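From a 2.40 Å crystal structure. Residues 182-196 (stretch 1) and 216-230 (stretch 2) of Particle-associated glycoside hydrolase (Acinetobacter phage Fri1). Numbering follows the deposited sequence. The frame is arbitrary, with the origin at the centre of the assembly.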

# COMPACT_ATOMS: atom_id res chain seq x y z
N HIS A 182 7.93 10.81 -34.20
CA HIS A 182 8.96 11.83 -34.09
C HIS A 182 8.30 13.20 -34.04
O HIS A 182 7.11 13.35 -34.34
CB HIS A 182 9.93 11.84 -35.28
CG HIS A 182 10.48 10.50 -35.66
ND1 HIS A 182 11.83 10.22 -35.61
CD2 HIS A 182 9.89 9.39 -36.17
CE1 HIS A 182 12.04 8.99 -36.05
NE2 HIS A 182 10.88 8.47 -36.38
N SER A 183 9.09 14.20 -33.69
CA SER A 183 8.68 15.59 -33.73
C SER A 183 9.14 16.24 -35.03
O SER A 183 10.06 15.76 -35.70
CB SER A 183 9.23 16.36 -32.54
OG SER A 183 8.85 17.73 -32.62
N SER A 184 8.51 17.36 -35.37
CA SER A 184 8.90 18.13 -36.53
C SER A 184 9.95 19.20 -36.22
O SER A 184 10.41 19.86 -37.16
CB SER A 184 7.68 18.80 -37.17
OG SER A 184 7.03 19.65 -36.25
N ASP A 185 10.32 19.39 -34.96
CA ASP A 185 11.38 20.33 -34.58
C ASP A 185 12.10 19.80 -33.34
O ASP A 185 12.01 18.61 -33.02
CB ASP A 185 10.80 21.75 -34.38
CG ASP A 185 9.78 21.83 -33.24
OD1 ASP A 185 9.78 20.97 -32.32
OD2 ASP A 185 8.96 22.77 -33.25
N GLY A 186 12.80 20.69 -32.63
CA GLY A 186 13.59 20.34 -31.46
C GLY A 186 12.90 20.48 -30.12
O GLY A 186 13.56 20.32 -29.09
N SER A 187 11.60 20.76 -30.10
CA SER A 187 10.91 21.03 -28.84
C SER A 187 10.44 19.74 -28.18
O SER A 187 11.17 19.17 -27.37
CB SER A 187 9.74 22.00 -29.08
OG SER A 187 8.92 21.56 -30.15
N GLN A 188 9.24 19.27 -28.50
CA GLN A 188 8.72 18.03 -27.94
C GLN A 188 7.87 17.32 -28.97
O GLN A 188 7.45 17.92 -29.97
CB GLN A 188 7.92 18.28 -26.65
CG GLN A 188 6.56 18.93 -26.84
CD GLN A 188 6.68 20.41 -27.16
OE1 GLN A 188 7.43 21.14 -26.52
NE2 GLN A 188 5.90 20.87 -28.14
N VAL A 189 7.62 16.03 -28.73
CA VAL A 189 6.72 15.29 -29.62
C VAL A 189 5.28 15.52 -29.21
O VAL A 189 4.43 15.91 -30.03
CB VAL A 189 7.05 13.79 -29.62
CG1 VAL A 189 6.13 13.05 -30.58
CG2 VAL A 189 8.51 13.53 -29.98
N TYR A 190 4.98 15.32 -27.92
CA TYR A 190 3.62 15.31 -27.39
C TYR A 190 3.55 16.24 -26.18
O TYR A 190 4.01 15.89 -25.09
CB TYR A 190 3.22 13.88 -27.01
CG TYR A 190 1.74 13.64 -26.87
CD1 TYR A 190 0.81 14.44 -27.54
CD2 TYR A 190 1.26 12.60 -26.05
CE1 TYR A 190 -0.55 14.20 -27.42
CE2 TYR A 190 -0.10 12.36 -25.91
CZ TYR A 190 -1.00 13.15 -26.60
OH TYR A 190 -2.35 12.90 -26.48
N LEU A 191 2.98 17.42 -26.36
CA LEU A 191 2.84 18.41 -25.29
C LEU A 191 1.45 18.33 -24.68
O LEU A 191 0.44 18.40 -25.39
CB LEU A 191 3.11 19.82 -25.82
CG LEU A 191 2.88 20.99 -24.86
CD1 LEU A 191 3.85 20.95 -23.68
CD2 LEU A 191 2.95 22.31 -25.60
N VAL A 192 1.38 18.18 -23.37
CA VAL A 192 0.09 18.18 -22.70
C VAL A 192 -0.05 19.51 -21.95
O VAL A 192 0.44 19.63 -20.82
CB VAL A 192 -0.06 17.00 -21.75
CG1 VAL A 192 -1.49 16.91 -21.27
CG2 VAL A 192 0.38 15.70 -22.43
N PRO A 193 -0.71 20.51 -22.54
CA PRO A 193 -0.78 21.84 -21.92
C PRO A 193 -1.48 21.79 -20.57
O PRO A 193 -2.18 20.83 -20.24
CB PRO A 193 -1.60 22.67 -22.91
CG PRO A 193 -1.55 21.94 -24.17
CD PRO A 193 -1.43 20.47 -23.82
N GLU A 194 -1.30 22.86 -19.81
CA GLU A 194 -2.06 23.02 -18.58
C GLU A 194 -3.56 23.04 -18.90
O GLU A 194 -3.97 23.44 -19.99
CB GLU A 194 -1.64 24.28 -17.83
CG GLU A 194 -1.90 25.59 -18.59
CD GLU A 194 -0.76 25.98 -19.51
OE1 GLU A 194 0.05 25.08 -19.85
OE2 GLU A 194 -0.67 27.18 -19.89
N ASN A 195 -4.35 22.56 -17.95
CA ASN A 195 -5.80 22.43 -18.06
C ASN A 195 -6.26 21.41 -19.11
O ASN A 195 -7.46 21.31 -19.38
CB ASN A 195 -6.49 23.77 -18.31
CG ASN A 195 -6.55 24.62 -17.06
OD1 ASN A 195 -6.78 24.09 -15.97
ND2 ASN A 195 -6.38 25.93 -17.21
N VAL A 196 -5.34 20.66 -19.72
CA VAL A 196 -5.72 19.52 -20.55
C VAL A 196 -5.76 18.28 -19.66
O VAL A 196 -4.76 17.92 -19.02
CB VAL A 196 -4.75 19.34 -21.73
CG1 VAL A 196 -4.97 17.99 -22.39
CG2 VAL A 196 -4.95 20.48 -22.75
N SER A 216 21.09 17.61 -33.60
CA SER A 216 20.42 17.95 -32.35
C SER A 216 19.02 17.33 -32.34
O SER A 216 18.20 17.64 -33.21
CB SER A 216 20.34 19.46 -32.18
OG SER A 216 19.77 19.80 -30.93
N ASN A 217 18.77 16.45 -31.38
CA ASN A 217 17.52 15.71 -31.34
C ASN A 217 16.43 16.52 -30.64
O ASN A 217 16.67 17.59 -30.08
CB ASN A 217 17.71 14.37 -30.64
CG ASN A 217 18.18 13.29 -31.59
OD1 ASN A 217 18.50 13.57 -32.74
ND2 ASN A 217 18.23 12.05 -31.10
N CYS A 218 15.22 15.98 -30.68
CA CYS A 218 14.10 16.63 -30.03
C CYS A 218 14.28 16.62 -28.52
O CYS A 218 14.75 15.64 -27.94
CB CYS A 218 12.81 15.92 -30.42
SG CYS A 218 11.39 16.75 -29.74
N GLY A 219 13.91 17.73 -27.89
CA GLY A 219 14.06 17.87 -26.45
C GLY A 219 13.34 16.82 -25.63
O GLY A 219 13.96 16.07 -24.88
N PHE A 220 12.02 16.76 -25.77
CA PHE A 220 11.18 15.89 -24.97
C PHE A 220 10.36 14.97 -25.85
O PHE A 220 9.91 15.36 -26.94
CB PHE A 220 10.22 16.69 -24.09
CG PHE A 220 10.88 17.68 -23.18
CD1 PHE A 220 11.70 17.25 -22.13
CD2 PHE A 220 10.67 19.05 -23.35
CE1 PHE A 220 12.31 18.18 -21.28
CE2 PHE A 220 11.26 19.98 -22.51
CZ PHE A 220 12.08 19.54 -21.46
N GLY A 221 10.14 13.75 -25.36
CA GLY A 221 9.10 12.91 -25.91
C GLY A 221 7.74 13.39 -25.45
O GLY A 221 7.01 14.04 -26.20
N ILE A 222 7.40 13.09 -24.20
CA ILE A 222 6.16 13.54 -23.58
C ILE A 222 6.52 14.61 -22.56
O ILE A 222 7.31 14.36 -21.65
CB ILE A 222 5.39 12.40 -22.90
CG1 ILE A 222 5.21 11.21 -23.85
CG2 ILE A 222 4.03 12.90 -22.39
CD1 ILE A 222 4.67 9.97 -23.18
N LYS A 223 5.98 15.81 -22.76
CA LYS A 223 6.07 16.90 -21.80
C LYS A 223 4.67 17.14 -21.25
O LYS A 223 3.76 17.48 -22.01
CB LYS A 223 6.63 18.18 -22.45
CG LYS A 223 6.65 19.37 -21.52
CD LYS A 223 7.26 20.64 -22.12
CE LYS A 223 7.19 21.76 -21.07
NZ LYS A 223 7.64 23.12 -21.51
N ILE A 224 4.51 16.95 -19.95
CA ILE A 224 3.19 17.00 -19.31
C ILE A 224 3.09 18.24 -18.45
O ILE A 224 3.86 18.41 -17.49
CB ILE A 224 2.92 15.73 -18.48
CG1 ILE A 224 2.95 14.49 -19.39
CG2 ILE A 224 1.58 15.84 -17.80
CD1 ILE A 224 2.79 13.17 -18.60
N ILE A 225 2.16 19.12 -18.80
CA ILE A 225 1.73 20.21 -17.92
C ILE A 225 0.32 19.99 -17.40
O ILE A 225 -0.00 20.49 -16.32
CB ILE A 225 1.81 21.58 -18.64
CG1 ILE A 225 3.07 21.69 -19.49
CG2 ILE A 225 1.73 22.76 -17.66
CD1 ILE A 225 3.12 22.98 -20.29
N GLY A 226 -0.51 19.22 -18.11
CA GLY A 226 -1.88 18.99 -17.73
C GLY A 226 -2.03 17.93 -16.66
O GLY A 226 -1.09 17.58 -15.94
N ASP A 227 -3.24 17.38 -16.59
CA ASP A 227 -3.70 16.59 -15.46
C ASP A 227 -4.26 15.26 -15.93
O ASP A 227 -4.85 15.17 -17.01
CB ASP A 227 -4.78 17.37 -14.70
CG ASP A 227 -5.16 16.74 -13.40
OD1 ASP A 227 -4.32 16.70 -12.46
OD2 ASP A 227 -6.31 16.23 -13.33
N SER A 228 -4.07 14.22 -15.11
CA SER A 228 -4.61 12.88 -15.35
C SER A 228 -4.24 12.33 -16.73
O SER A 228 -5.09 11.93 -17.53
CB SER A 228 -6.13 12.84 -15.15
OG SER A 228 -6.47 13.14 -13.81
N PHE A 229 -2.95 12.31 -17.00
CA PHE A 229 -2.41 11.70 -18.20
C PHE A 229 -2.17 10.21 -17.96
O PHE A 229 -1.91 9.78 -16.83
CB PHE A 229 -1.10 12.38 -18.59
CG PHE A 229 -0.57 11.96 -19.92
CD1 PHE A 229 -1.01 12.57 -21.09
CD2 PHE A 229 0.37 10.93 -20.00
CE1 PHE A 229 -0.51 12.18 -22.33
CE2 PHE A 229 0.87 10.52 -21.22
CZ PHE A 229 0.44 11.15 -22.39
N THR A 230 -2.28 9.42 -19.03
CA THR A 230 -2.11 7.97 -18.95
C THR A 230 -1.32 7.46 -20.15
O THR A 230 -1.64 7.78 -21.29
CB THR A 230 -3.48 7.27 -18.89
OG1 THR A 230 -4.23 7.76 -17.76
CG2 THR A 230 -3.31 5.77 -18.81

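How are the two backbones joined? They run parallel, pairing Q188 with F220, Y190 with I222, L191 with K223 and V192 with I224. In the regular part, K223 N donates to Y190 O (3.1 Å), and K223 O accepts from V192 N (2.8 Å), so K223 spends both its backbone groups on stretch 1.

How are the chains held before and through the corners? Before them, G219 N bonds to G186 O (2.9 Å) and F220 N to S187 O (3.0 Å); a CB on G219 would clash with S187 O. At the corner, V189 N gives its hydrogen to F220 O (3.0 Å), with a weak second bond to G221 O (3.3 Å), which also accepts from Y190 N (3.0 Å).

How does the far end close? V192 O accepts from both I225 N (2.7 Å) and G226 N (2.9 Å). The type II turn from P193 to V196 then presents V196 O to D227 N (2.9 Å). G226 fits because it lacks a CB, which would clash with V196 O and P193 O.

Which side chains meet? V192 CG2 and Y190 CE2 each lie 3.6 Å from F229 CE1, burying apolar surface. On the other face, L191 CD1 packs against K223 CD (3.8 Å), part of the lysine's extended aliphatic chain, while K223 NZ is satisfied elsewhere in the structure.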